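Local coordinates for protease VII (Escherichia coli, PDB 1I78), which cleaves polypeptides at the bacterial surface as an omptin-family outer membrane endopeptidase, preferring sites between two basic residues, at residues Glu111-Ile116 against Gly133-Arg138; Gly129-Tyr134 against Met178-Leu183; Gly202-Ser207 against Gln228-Val233; Ala252-Thr257 against Asn284-Thr289. The protein carries 3 engineered substitutions. All blocks are in the same frame, centred on the assembly; numbering follows the deposited sequence.

Contact 1. Residues Glu111-Ile116 against Gly133-Arg138; sequences EFDLNI and GYQESR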
# COMPACT_ATOMS: atom_id res chain seq x y z
N GLU A 111 4.83 -1.91 7.28
CA GLU A 111 4.29 -3.20 6.92
C GLU A 111 5.05 -4.36 7.58
O GLU A 111 6.27 -4.32 7.75
CB GLU A 111 4.34 -3.34 5.39
CG GLU A 111 3.76 -4.61 4.80
CD GLU A 111 4.82 -5.66 4.44
OE1 GLU A 111 4.63 -6.34 3.41
OE2 GLU A 111 5.83 -5.81 5.19
N PHE A 112 4.30 -5.37 8.00
CA PHE A 112 4.93 -6.53 8.58
C PHE A 112 4.30 -7.68 7.82
O PHE A 112 3.22 -7.53 7.24
CB PHE A 112 4.68 -6.61 10.09
CG PHE A 112 3.30 -7.05 10.48
CD1 PHE A 112 2.94 -8.40 10.43
CD2 PHE A 112 2.37 -6.11 10.95
CE1 PHE A 112 1.68 -8.81 10.84
CE2 PHE A 112 1.12 -6.51 11.36
CZ PHE A 112 0.76 -7.86 11.32
N ASP A 113 4.99 -8.81 7.81
CA ASP A 113 4.53 -9.96 7.07
C ASP A 113 5.05 -11.25 7.71
O ASP A 113 6.25 -11.39 7.98
CB ASP A 113 5.03 -9.81 5.63
CG ASP A 113 4.73 -10.99 4.75
OD1 ASP A 113 5.26 -11.02 3.63
OD2 ASP A 113 3.97 -11.90 5.15
N LEU A 114 4.14 -12.18 7.97
CA LEU A 114 4.48 -13.48 8.56
C LEU A 114 4.06 -14.52 7.54
O LEU A 114 2.92 -14.48 7.06
CB LEU A 114 3.71 -13.70 9.87
CG LEU A 114 3.98 -12.68 10.98
CD1 LEU A 114 3.01 -12.92 12.14
CD2 LEU A 114 5.43 -12.79 11.46
N ASN A 115 4.95 -15.44 7.20
CA ASN A 115 4.62 -16.45 6.20
C ASN A 115 5.28 -17.82 6.40
O ASN A 115 6.13 -18.01 7.25
CB ASN A 115 5.00 -15.89 4.84
CG ASN A 115 6.49 -15.64 4.73
OD1 ASN A 115 7.25 -16.53 4.38
ND2 ASN A 115 6.91 -14.42 5.05
N ILE A 116 4.84 -18.79 5.60
CA ILE A 116 5.42 -20.12 5.62
C ILE A 116 5.72 -20.48 4.18
O ILE A 116 5.01 -20.06 3.26
CB ILE A 116 4.46 -21.18 6.23
CG1 ILE A 116 3.16 -21.23 5.43
CG2 ILE A 116 4.16 -20.85 7.69
CD1 ILE A 116 2.07 -22.05 6.07
N GLY A 133 0.70 -16.67 3.68
CA GLY A 133 1.01 -15.73 4.73
C GLY A 133 -0.02 -14.65 4.97
O GLY A 133 -1.10 -14.64 4.38
N TYR A 134 0.34 -13.73 5.84
CA TYR A 134 -0.51 -12.63 6.22
C TYR A 134 0.31 -11.34 6.29
O TYR A 134 1.42 -11.33 6.84
CB TYR A 134 -1.12 -12.93 7.60
CG TYR A 134 -1.98 -11.82 8.15
CD1 TYR A 134 -3.26 -11.60 7.64
CD2 TYR A 134 -1.51 -10.98 9.15
CE1 TYR A 134 -4.06 -10.57 8.12
CE2 TYR A 134 -2.30 -9.94 9.64
CZ TYR A 134 -3.58 -9.75 9.12
OH TYR A 134 -4.38 -8.72 9.56
N GLN A 135 -0.22 -10.25 5.75
CA GLN A 135 0.49 -8.97 5.77
C GLN A 135 -0.43 -7.85 6.20
O GLN A 135 -1.62 -7.91 5.97
CB GLN A 135 1.01 -8.59 4.39
CG GLN A 135 2.09 -9.45 3.83
CD GLN A 135 2.49 -9.01 2.43
OE1 GLN A 135 1.64 -8.83 1.55
NE2 GLN A 135 3.80 -8.85 2.21
N GLU A 136 0.15 -6.83 6.81
CA GLU A 136 -0.60 -5.65 7.24
C GLU A 136 0.22 -4.41 6.94
O GLU A 136 1.38 -4.31 7.32
CB GLU A 136 -0.90 -5.69 8.74
CG GLU A 136 -2.21 -6.34 9.11
CD GLU A 136 -2.61 -6.03 10.55
OE1 GLU A 136 -2.40 -4.88 10.99
OE2 GLU A 136 -3.15 -6.94 11.23
N SER A 137 -0.37 -3.45 6.23
CA SER A 137 0.35 -2.22 5.94
C SER A 137 -0.50 -1.03 6.36
O SER A 137 -1.73 -1.10 6.34
CB SER A 137 0.70 -2.12 4.45
OG SER A 137 -0.45 -2.22 3.64
N ARG A 138 0.16 0.06 6.73
CA ARG A 138 -0.55 1.28 7.14
C ARG A 138 0.02 2.54 6.46
O ARG A 138 1.22 2.65 6.24
CB ARG A 138 -0.46 1.45 8.66
CG ARG A 138 -1.29 0.48 9.45
CD ARG A 138 -1.02 0.65 10.95
NE ARG A 138 -1.98 -0.08 11.77
CZ ARG A 138 -2.07 -1.41 11.83
NH1 ARG A 138 -1.24 -2.18 11.11
NH2 ARG A 138 -3.00 -1.98 12.58
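The ring of Phe-112 lies beside the Glu-136 side chain, both pointing the same way off the sheet, with Phe-112 CE2 3.4 Å from Glu-136 CB. These residues belong to neighbouring antiparallel strands in the wall of the omptin beta-barrel. CG of Phe-112 sits between its backbone N and carbonyl carbon (chi1 75°), which swings the ring toward the partner strand. The ring plane is turned 50° from the Glu-136 carboxylate, and Phe-112 CZ reaches the edge of the Tyr-134 ring, 4.1 Å from CE2. On the same face the carboxylate is held from two directions: Tyr-134 OH donates to Glu-136 OE2 (2.7 Å), while Arg-138 NH1 forms a salt bridge with Glu-136 OE1 (2.9 Å). Both bonds would favour a charged carboxylate and limit its rotation. Leu-114 lies on this face as well, on the surface of the barrel.

The backbone register is set by two hydrogen-bonded pairs, Phe-112 with Glu-136 and Leu-114 with Tyr-134. The other face, carrying Glu-111, Asp-113 and Gln-135, is polar. Here Asp-113 is tied chiefly to residues of other strands, with OD2 hydrogen-bonded to Tyr-180 OH and OD1 in a salt bridge with Lys-199. Gln-135, extended beyond CG, runs at a slant past the Asp-113 carboxylate. The amide plane is 65° from that carboxylate, and Gln-135 NE2 makes a weak hydrogen bond of 3.0 Å to Asp-113 OD1.

Contact 2. Residues Gly129-Tyr134 against Met178-Leu183; sequences GLMAGY and MPYIGL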
# COMPACT_ATOMS: atom_id res chain seq x y z
N GLY A 129 9.50 -22.43 -4.02
CA GLY A 129 8.57 -22.75 -2.96
C GLY A 129 7.22 -22.05 -2.97
O GLY A 129 7.10 -20.91 -3.43
N LEU A 130 6.21 -22.74 -2.46
CA LEU A 130 4.87 -22.18 -2.35
C LEU A 130 4.89 -21.33 -1.08
O LEU A 130 5.68 -21.59 -0.17
CB LEU A 130 3.83 -23.28 -2.19
CG LEU A 130 3.71 -24.26 -3.36
CD1 LEU A 130 2.83 -25.45 -2.93
CD2 LEU A 130 3.12 -23.54 -4.56
N MET A 131 4.03 -20.32 -1.03
CA MET A 131 3.94 -19.47 0.14
C MET A 131 2.50 -19.31 0.60
O MET A 131 1.56 -19.45 -0.18
CB MET A 131 4.49 -18.08 -0.15
CG MET A 131 5.95 -17.98 -0.54
SD MET A 131 6.36 -16.22 -0.85
CE MET A 131 6.46 -15.58 0.82
N ALA A 132 2.34 -19.01 1.88
CA ALA A 132 1.04 -18.76 2.49
C ALA A 132 1.38 -17.82 3.62
O ALA A 132 2.27 -18.11 4.44
CB ALA A 132 0.43 -20.05 3.02
N GLY A 133 0.70 -16.67 3.68
CA GLY A 133 1.01 -15.73 4.73
C GLY A 133 -0.02 -14.65 4.97
O GLY A 133 -1.10 -14.64 4.38
N TYR A 134 0.34 -13.73 5.84
CA TYR A 134 -0.51 -12.63 6.22
C TYR A 134 0.31 -11.34 6.29
O TYR A 134 1.42 -11.33 6.84
CB TYR A 134 -1.12 -12.93 7.60
CG TYR A 134 -1.98 -11.82 8.15
CD1 TYR A 134 -3.26 -11.60 7.64
CD2 TYR A 134 -1.51 -10.98 9.15
CE1 TYR A 134 -4.06 -10.57 8.12
CE2 TYR A 134 -2.30 -9.94 9.64
CZ TYR A 134 -3.58 -9.75 9.12
OH TYR A 134 -4.38 -8.72 9.56
N MET A 178 -3.87 -8.43 4.70
CA MET A 178 -3.80 -9.29 3.54
C MET A 178 -3.39 -10.76 3.69
O MET A 178 -2.22 -11.08 3.80
CB MET A 178 -2.88 -8.66 2.48
CG MET A 178 -3.17 -7.21 2.14
SD MET A 178 -2.00 -6.53 0.92
CE MET A 178 -1.06 -5.40 1.96
N PRO A 179 -4.37 -11.66 3.73
CA PRO A 179 -3.98 -13.07 3.84
C PRO A 179 -3.58 -13.36 2.38
O PRO A 179 -4.25 -12.90 1.46
CB PRO A 179 -5.29 -13.75 4.23
CG PRO A 179 -6.00 -12.68 5.01
CD PRO A 179 -5.77 -11.47 4.16
N TYR A 180 -2.52 -14.11 2.14
CA TYR A 180 -2.14 -14.32 0.74
C TYR A 180 -1.40 -15.61 0.45
O TYR A 180 -0.87 -16.25 1.34
CB TYR A 180 -1.27 -13.14 0.29
CG TYR A 180 0.11 -13.16 0.91
CD1 TYR A 180 1.14 -13.93 0.35
CD2 TYR A 180 0.37 -12.49 2.12
CE1 TYR A 180 2.38 -14.03 0.96
CE2 TYR A 180 1.62 -12.59 2.75
CZ TYR A 180 2.62 -13.36 2.16
OH TYR A 180 3.87 -13.47 2.76
N ILE A 181 -1.37 -15.98 -0.82
CA ILE A 181 -0.64 -17.16 -1.26
C ILE A 181 0.42 -16.65 -2.24
O ILE A 181 0.26 -15.57 -2.85
CB ILE A 181 -1.55 -18.18 -1.98
CG1 ILE A 181 -2.24 -17.50 -3.17
CG2 ILE A 181 -2.53 -18.77 -0.97
CD1 ILE A 181 -3.22 -18.37 -3.93
N GLY A 182 1.50 -17.41 -2.40
CA GLY A 182 2.53 -16.97 -3.32
C GLY A 182 3.46 -18.03 -3.88
O GLY A 182 3.28 -19.23 -3.67
N LEU A 183 4.45 -17.54 -4.61
CA LEU A 183 5.47 -18.36 -5.26
C LEU A 183 6.77 -17.58 -5.15
O LEU A 183 6.84 -16.44 -5.56
CB LEU A 183 5.14 -18.56 -6.74
CG LEU A 183 5.09 -19.99 -7.25
CD1 LEU A 183 5.02 -19.98 -8.78
CD2 LEU A 183 6.31 -20.76 -6.78
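Tyr-180 N donates to Gly-133 O at 2.7 Å, and Gly-133 N returns a bond of 2.8 Å to Tyr-180 O, forming a hydrogen-bonded antiparallel pair in the barrel wall. The Tyr-180 side chain then turns back over its partner. With CG in the crowded position between backbone N and carbonyl carbon (chi1 71°), the ring lies over Gly-133, whose CA is 4.0 Å from the ring centroid and 23° off the normal, a CH-pi contact. Because glycine has no side chain there, the ring can rest directly against the main chain. Its hydroxyl continues past the strand to Asp-113 on the next one, with a weaker bond to Lys-199.

Met-131, bent at its last torsion, brings CE to the edge of the same ring, 3.9 Å from Tyr-180 OH. The Met-131 side chain also touches Asn-115 and Thr-197 of other strands. Met-131 also pairs with Gly-182 through two backbone bonds of 3.0 Å. These differ from the Gly-133 pair: each N-H approaches from above the acceptor's carbonyl plane, by 59° at Gly-182 O, and so misses the lone pairs.

The opposite face of the sheet carries Leu-130, Ala-132 and Ile-181, which lie wholly or partly on the surface, where they probably face lipid or detergent. Tyr-134 and Pro-179 run side by side on that face, and Pro-179 CG lies in the plane of the Tyr-134 ring, 3.9 Å from CD1.

Contact 3. Residues Gly202-Ser207 against Gln228-Val233; sequences GWVESS and QNYYSV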
# COMPACT_ATOMS: atom_id res chain seq x y z
N GLY A 202 -7.25 -12.59 -2.54
CA GLY A 202 -8.60 -12.24 -2.94
C GLY A 202 -9.37 -11.99 -1.67
O GLY A 202 -10.59 -11.81 -1.67
N TRP A 203 -8.63 -11.93 -0.57
CA TRP A 203 -9.23 -11.78 0.75
C TRP A 203 -8.83 -10.52 1.49
O TRP A 203 -8.98 -10.43 2.71
CB TRP A 203 -8.86 -13.03 1.55
CG TRP A 203 -8.97 -14.23 0.66
CD1 TRP A 203 -10.14 -14.78 0.17
CD2 TRP A 203 -7.90 -14.90 -0.03
NE1 TRP A 203 -9.85 -15.72 -0.78
CE2 TRP A 203 -8.49 -15.82 -0.93
CE3 TRP A 203 -6.51 -14.80 0.01
CZ2 TRP A 203 -7.73 -16.64 -1.77
CZ3 TRP A 203 -5.75 -15.62 -0.83
CH2 TRP A 203 -6.37 -16.53 -1.71
N VAL A 204 -8.34 -9.54 0.75
CA VAL A 204 -7.89 -8.31 1.35
C VAL A 204 -9.04 -7.51 1.94
O VAL A 204 -10.14 -7.47 1.38
CB VAL A 204 -7.18 -7.39 0.32
CG1 VAL A 204 -6.80 -6.09 0.98
CG2 VAL A 204 -5.95 -8.08 -0.24
N GLU A 205 -8.77 -6.91 3.10
CA GLU A 205 -9.71 -6.04 3.78
C GLU A 205 -9.01 -4.72 4.09
O GLU A 205 -8.08 -4.67 4.90
CB GLU A 205 -10.21 -6.66 5.08
CG GLU A 205 -11.04 -5.65 5.89
CD GLU A 205 -11.63 -6.25 7.16
OE1 GLU A 205 -11.52 -5.60 8.23
OE2 GLU A 205 -12.21 -7.36 7.09
N SER A 206 -9.45 -3.66 3.43
CA SER A 206 -8.87 -2.35 3.64
C SER A 206 -9.88 -1.42 4.32
O SER A 206 -11.10 -1.54 4.17
CB SER A 206 -8.39 -1.75 2.32
OG SER A 206 -9.44 -1.68 1.37
N SER A 207 -9.35 -0.49 5.09
CA SER A 207 -10.19 0.45 5.79
C SER A 207 -9.45 1.77 5.85
O SER A 207 -8.23 1.79 5.85
CB SER A 207 -10.52 -0.08 7.19
OG SER A 207 -9.41 -0.75 7.76
N GLN A 228 -11.10 -7.96 -1.34
CA GLN A 228 -10.41 -7.16 -2.33
C GLN A 228 -9.18 -7.91 -2.87
O GLN A 228 -8.53 -8.67 -2.15
CB GLN A 228 -10.03 -5.84 -1.65
CG GLN A 228 -9.48 -4.77 -2.56
CD GLN A 228 -9.77 -3.38 -2.04
OE1 GLN A 228 -9.69 -3.11 -0.83
NE2 GLN A 228 -10.11 -2.47 -2.95
N ASN A 229 -8.86 -7.70 -4.14
CA ASN A 229 -7.72 -8.37 -4.77
C ASN A 229 -6.40 -7.64 -4.55
O ASN A 229 -6.35 -6.40 -4.45
CB ASN A 229 -7.97 -8.56 -6.27
CG ASN A 229 -9.06 -9.58 -6.56
OD1 ASN A 229 -9.90 -9.36 -7.43
ND2 ASN A 229 -9.05 -10.71 -5.84
N TYR A 230 -5.34 -8.42 -4.46
CA TYR A 230 -4.00 -7.91 -4.25
C TYR A 230 -3.05 -8.72 -5.11
O TYR A 230 -3.20 -9.94 -5.25
CB TYR A 230 -3.61 -8.04 -2.78
CG TYR A 230 -2.14 -7.88 -2.54
CD1 TYR A 230 -1.53 -6.63 -2.64
CD2 TYR A 230 -1.34 -8.98 -2.22
CE1 TYR A 230 -0.17 -6.48 -2.41
CE2 TYR A 230 0.02 -8.85 -1.99
CZ TYR A 230 0.61 -7.59 -2.08
OH TYR A 230 1.95 -7.44 -1.81
N TYR A 231 -2.07 -8.04 -5.70
CA TYR A 231 -1.10 -8.73 -6.52
C TYR A 231 0.24 -8.14 -6.17
O TYR A 231 0.34 -6.98 -5.78
CB TYR A 231 -1.37 -8.54 -8.03
CG TYR A 231 -2.80 -8.80 -8.44
CD1 TYR A 231 -3.78 -7.82 -8.29
CD2 TYR A 231 -3.18 -10.05 -8.95
CE1 TYR A 231 -5.12 -8.06 -8.64
CE2 TYR A 231 -4.53 -10.31 -9.30
CZ TYR A 231 -5.49 -9.30 -9.14
OH TYR A 231 -6.81 -9.53 -9.48
N SER A 232 1.28 -8.94 -6.33
CA SER A 232 2.62 -8.47 -6.05
C SER A 232 3.65 -9.18 -6.92
O SER A 232 3.52 -10.37 -7.19
CB SER A 232 2.95 -8.70 -4.59
OG SER A 232 4.21 -8.15 -4.31
N VAL A 233 4.65 -8.43 -7.39
CA VAL A 233 5.72 -8.98 -8.20
C VAL A 233 7.04 -8.39 -7.72
O VAL A 233 7.20 -7.17 -7.68
CB VAL A 233 5.55 -8.64 -9.70
CG1 VAL A 233 6.76 -9.15 -10.49
CG2 VAL A 233 4.27 -9.27 -10.24
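Val-204 and Gln-228 form the close-packed part of this contact, a single hydrogen-bonded antiparallel pair. Val-204 N donates to Gln-228 O (3.0 Å) and Gln-228 N to Val-204 O (2.9 Å). Around this pair the Val-204 side chain fills the angle between the strands: CG2 meets Tyr-230 CB at 3.5 Å. Farther along, Ser-206 OG donates to Gln-228 OE1 at 2.6 Å, in the plane of that carbonyl.

The other part is loose. The chain turns a corner at Gly-202, and the short segments cross at 107°. This bend carries them apart, so that residues 231-233 have no partner in 203-207, while the pairing of this beta-hairpin in the barrel wall continues through Ser-201 with Tyr-230. At the corner the link is slight: Asn-229 ND2 passes 3.3 Å from Gly-202 CA, and its weak hydrogen bond goes to Ser-201 O. Trp-203 points away from the opposing segment and lies on the surface.

At Gln-228 a buried side chain carries the polar end of the contact. CG stands opposite the backbone N (chi1 -171°) and the rest of the chain is extended, carrying the amide along to Ser-206. NE2 has partners of its own in Thr-257 O and Ile-282 O. With its oxygen accepting on one side and its nitrogen donating on the other, the amide should be fixed in one orientation, its polar atoms satisfied although the side chain is buried.

Contact 4. Residues Ala252-Thr257 against Asn284-Thr289; sequences AWNRVT and NYNFIT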
# COMPACT_ATOMS: atom_id res chain seq x y z
N ALA A 252 10.28 -4.19 -6.21
CA ALA A 252 8.96 -4.75 -5.95
C ALA A 252 7.79 -3.83 -6.32
O ALA A 252 7.81 -2.63 -6.07
CB ALA A 252 8.84 -5.15 -4.50
N TRP A 253 6.77 -4.43 -6.91
CA TRP A 253 5.57 -3.73 -7.31
C TRP A 253 4.41 -4.43 -6.61
O TRP A 253 4.45 -5.64 -6.38
CB TRP A 253 5.36 -3.84 -8.81
CG TRP A 253 3.98 -3.43 -9.27
CD1 TRP A 253 3.52 -2.15 -9.43
CD2 TRP A 253 2.90 -4.30 -9.63
NE1 TRP A 253 2.22 -2.17 -9.88
CE2 TRP A 253 1.81 -3.47 -10.02
CE3 TRP A 253 2.74 -5.69 -9.68
CZ2 TRP A 253 0.58 -4.00 -10.45
CZ3 TRP A 253 1.50 -6.22 -10.12
CH2 TRP A 253 0.44 -5.37 -10.49
N ASN A 254 3.38 -3.68 -6.26
CA ASN A 254 2.24 -4.33 -5.66
C ASN A 254 1.03 -3.45 -5.84
O ASN A 254 1.13 -2.23 -5.84
CB ASN A 254 2.50 -4.63 -4.17
CG ASN A 254 2.68 -3.40 -3.36
OD1 ASN A 254 1.77 -2.58 -3.25
ND2 ASN A 254 3.88 -3.24 -2.79
N ARG A 255 -0.11 -4.09 -6.04
CA ARG A 255 -1.34 -3.36 -6.25
C ARG A 255 -2.53 -3.93 -5.52
O ARG A 255 -2.66 -5.16 -5.35
CB ARG A 255 -1.65 -3.32 -7.75
CG ARG A 255 -2.99 -2.67 -8.06
CD ARG A 255 -3.18 -2.48 -9.55
NE ARG A 255 -4.44 -1.81 -9.87
CZ ARG A 255 -4.82 -0.64 -9.36
NH1 ARG A 255 -4.03 0.01 -8.49
NH2 ARG A 255 -5.99 -0.11 -9.70
N VAL A 256 -3.40 -3.03 -5.08
CA VAL A 256 -4.64 -3.42 -4.44
C VAL A 256 -5.72 -2.85 -5.35
O VAL A 256 -5.89 -1.64 -5.43
CB VAL A 256 -4.80 -2.83 -3.04
CG1 VAL A 256 -6.24 -3.01 -2.56
CG2 VAL A 256 -3.86 -3.51 -2.09
N THR A 257 -6.41 -3.73 -6.05
CA THR A 257 -7.46 -3.32 -6.98
C THR A 257 -8.65 -2.68 -6.28
O THR A 257 -9.06 -3.09 -5.19
CB THR A 257 -7.93 -4.53 -7.80
OG1 THR A 257 -6.90 -4.87 -8.74
CG2 THR A 257 -9.19 -4.21 -8.57
N ASN A 284 -4.84 1.17 -4.36
CA ASN A 284 -3.51 1.74 -4.30
C ASN A 284 -2.54 0.87 -5.06
O ASN A 284 -2.92 -0.12 -5.67
CB ASN A 284 -3.04 1.90 -2.86
CG ASN A 284 -2.51 0.60 -2.27
OD1 ASN A 284 -2.68 -0.47 -2.84
ND2 ASN A 284 -1.87 0.70 -1.12
N TYR A 285 -1.28 1.28 -5.03
CA TYR A 285 -0.19 0.53 -5.63
C TYR A 285 1.09 1.16 -5.13
O TYR A 285 1.12 2.33 -4.74
CB TYR A 285 -0.27 0.53 -7.17
CG TYR A 285 -0.03 1.84 -7.86
CD1 TYR A 285 1.23 2.43 -7.88
CD2 TYR A 285 -1.07 2.49 -8.53
CE1 TYR A 285 1.46 3.63 -8.54
CE2 TYR A 285 -0.86 3.69 -9.20
CZ TYR A 285 0.40 4.26 -9.20
OH TYR A 285 0.60 5.45 -9.86
N ASN A 286 2.14 0.36 -5.10
CA ASN A 286 3.42 0.85 -4.64
C ASN A 286 4.56 0.20 -5.40
O ASN A 286 4.42 -0.90 -5.97
CB ASN A 286 3.60 0.57 -3.16
CG ASN A 286 2.50 1.16 -2.32
OD1 ASN A 286 2.36 2.38 -2.22
ND2 ASN A 286 1.68 0.29 -1.71
N PHE A 287 5.67 0.91 -5.41
CA PHE A 287 6.91 0.50 -6.02
C PHE A 287 7.93 0.61 -4.90
O PHE A 287 8.01 1.66 -4.24
CB PHE A 287 7.30 1.46 -7.14
CG PHE A 287 6.96 0.96 -8.50
CD1 PHE A 287 6.22 1.75 -9.38
CD2 PHE A 287 7.41 -0.29 -8.92
CE1 PHE A 287 5.93 1.30 -10.68
CE2 PHE A 287 7.13 -0.75 -10.21
CZ PHE A 287 6.38 0.04 -11.09
N ILE A 288 8.69 -0.46 -4.68
CA ILE A 288 9.71 -0.47 -3.65
C ILE A 288 11.05 -0.87 -4.25
O ILE A 288 11.19 -1.95 -4.85
CB ILE A 288 9.39 -1.45 -2.53
CG1 ILE A 288 8.15 -0.97 -1.77
CG2 ILE A 288 10.61 -1.58 -1.59
CD1 ILE A 288 7.77 -1.87 -0.61
N THR A 289 12.03 0.00 -4.09
CA THR A 289 13.35 -0.25 -4.62
C THR A 289 14.26 -0.34 -3.42
O THR A 289 14.29 0.55 -2.57
CB THR A 289 13.78 0.89 -5.57
OG1 THR A 289 12.95 0.84 -6.75
CG2 THR A 289 15.24 0.74 -5.96
O HOH W 1 -0.26 -2.69 -1.75
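Asn-286 ND2 donates to Asn-254 OD1 across the strands at 3.3 Å, with an N-H...O angle of 148°. The bond falls in the carbonyl plane of Asn-254 on a lone pair, although the acceptor is tilted from the plane of the Asn-286 amide; the two amides stand 63° apart. A water molecule also donates to Asn-254 OD1 and makes a weak bond to Asn-284 OD1, so three asparagines are joined through one oxygen and one water. The main chains of Asn-254 and Asn-286 satisfy each other as well, Asn-286 N reaching Asn-254 O at 2.9 Å.

These strands form a beta-hairpin of the barrel, whose second strand continues the sheet to strand 12-31. Further backbone pairs flank the asparagines. Ile-288 N donates to Ala-252 O at 2.7 Å. Val-256 N reaches Asn-284 O at 3.0 Å, but from 43° out of the Asn-284 carbonyl plane. Between the pairs, Trp-253 O accepts from Ser-232 OG of the preceding strand.

Arg-255 is on the other face, and its extended chain carries NH2 into a salt bridge with Glu-283. NH1 of Arg-255 lies in the plane of the Tyr-285 ring at its edge, 3.9 Å from CD2. Aromatic packing takes over beyond: Trp-253 CB is 3.8 Å from Phe-287 CE2, and the indole five-membered ring meets the phenyl obliquely, Trp-253 CD1 standing 3.9 Å above one face of Phe-287.

Overall arrangement
All four contacts are antiparallel strand pairings in one curled sheet. Contacts 1 and 2 share Gly-133 and Tyr-134 on strand 126-149, with centres 10 Å apart; Gln-135 O and Met-178 N, 2.6 Å apart, continue the pairing from one to the other. Contact 2 meets contact 3 where Met-178 SD packs 3.6 Å from Tyr-230 CD1 and the Trp-203 indole packs against the backbone at Pro-179 and Tyr-180. Contacts 3 and 4 lie on successive hairpins, stitched by Val-233 O and Trp-253 N at 2.9 Å. Contact 4 does not touch contact 1: their centres are 14 Å apart and their nearest atoms about 6 Å. A bound octyl glucoside lies about 12 Å from the Glu-111 side chain.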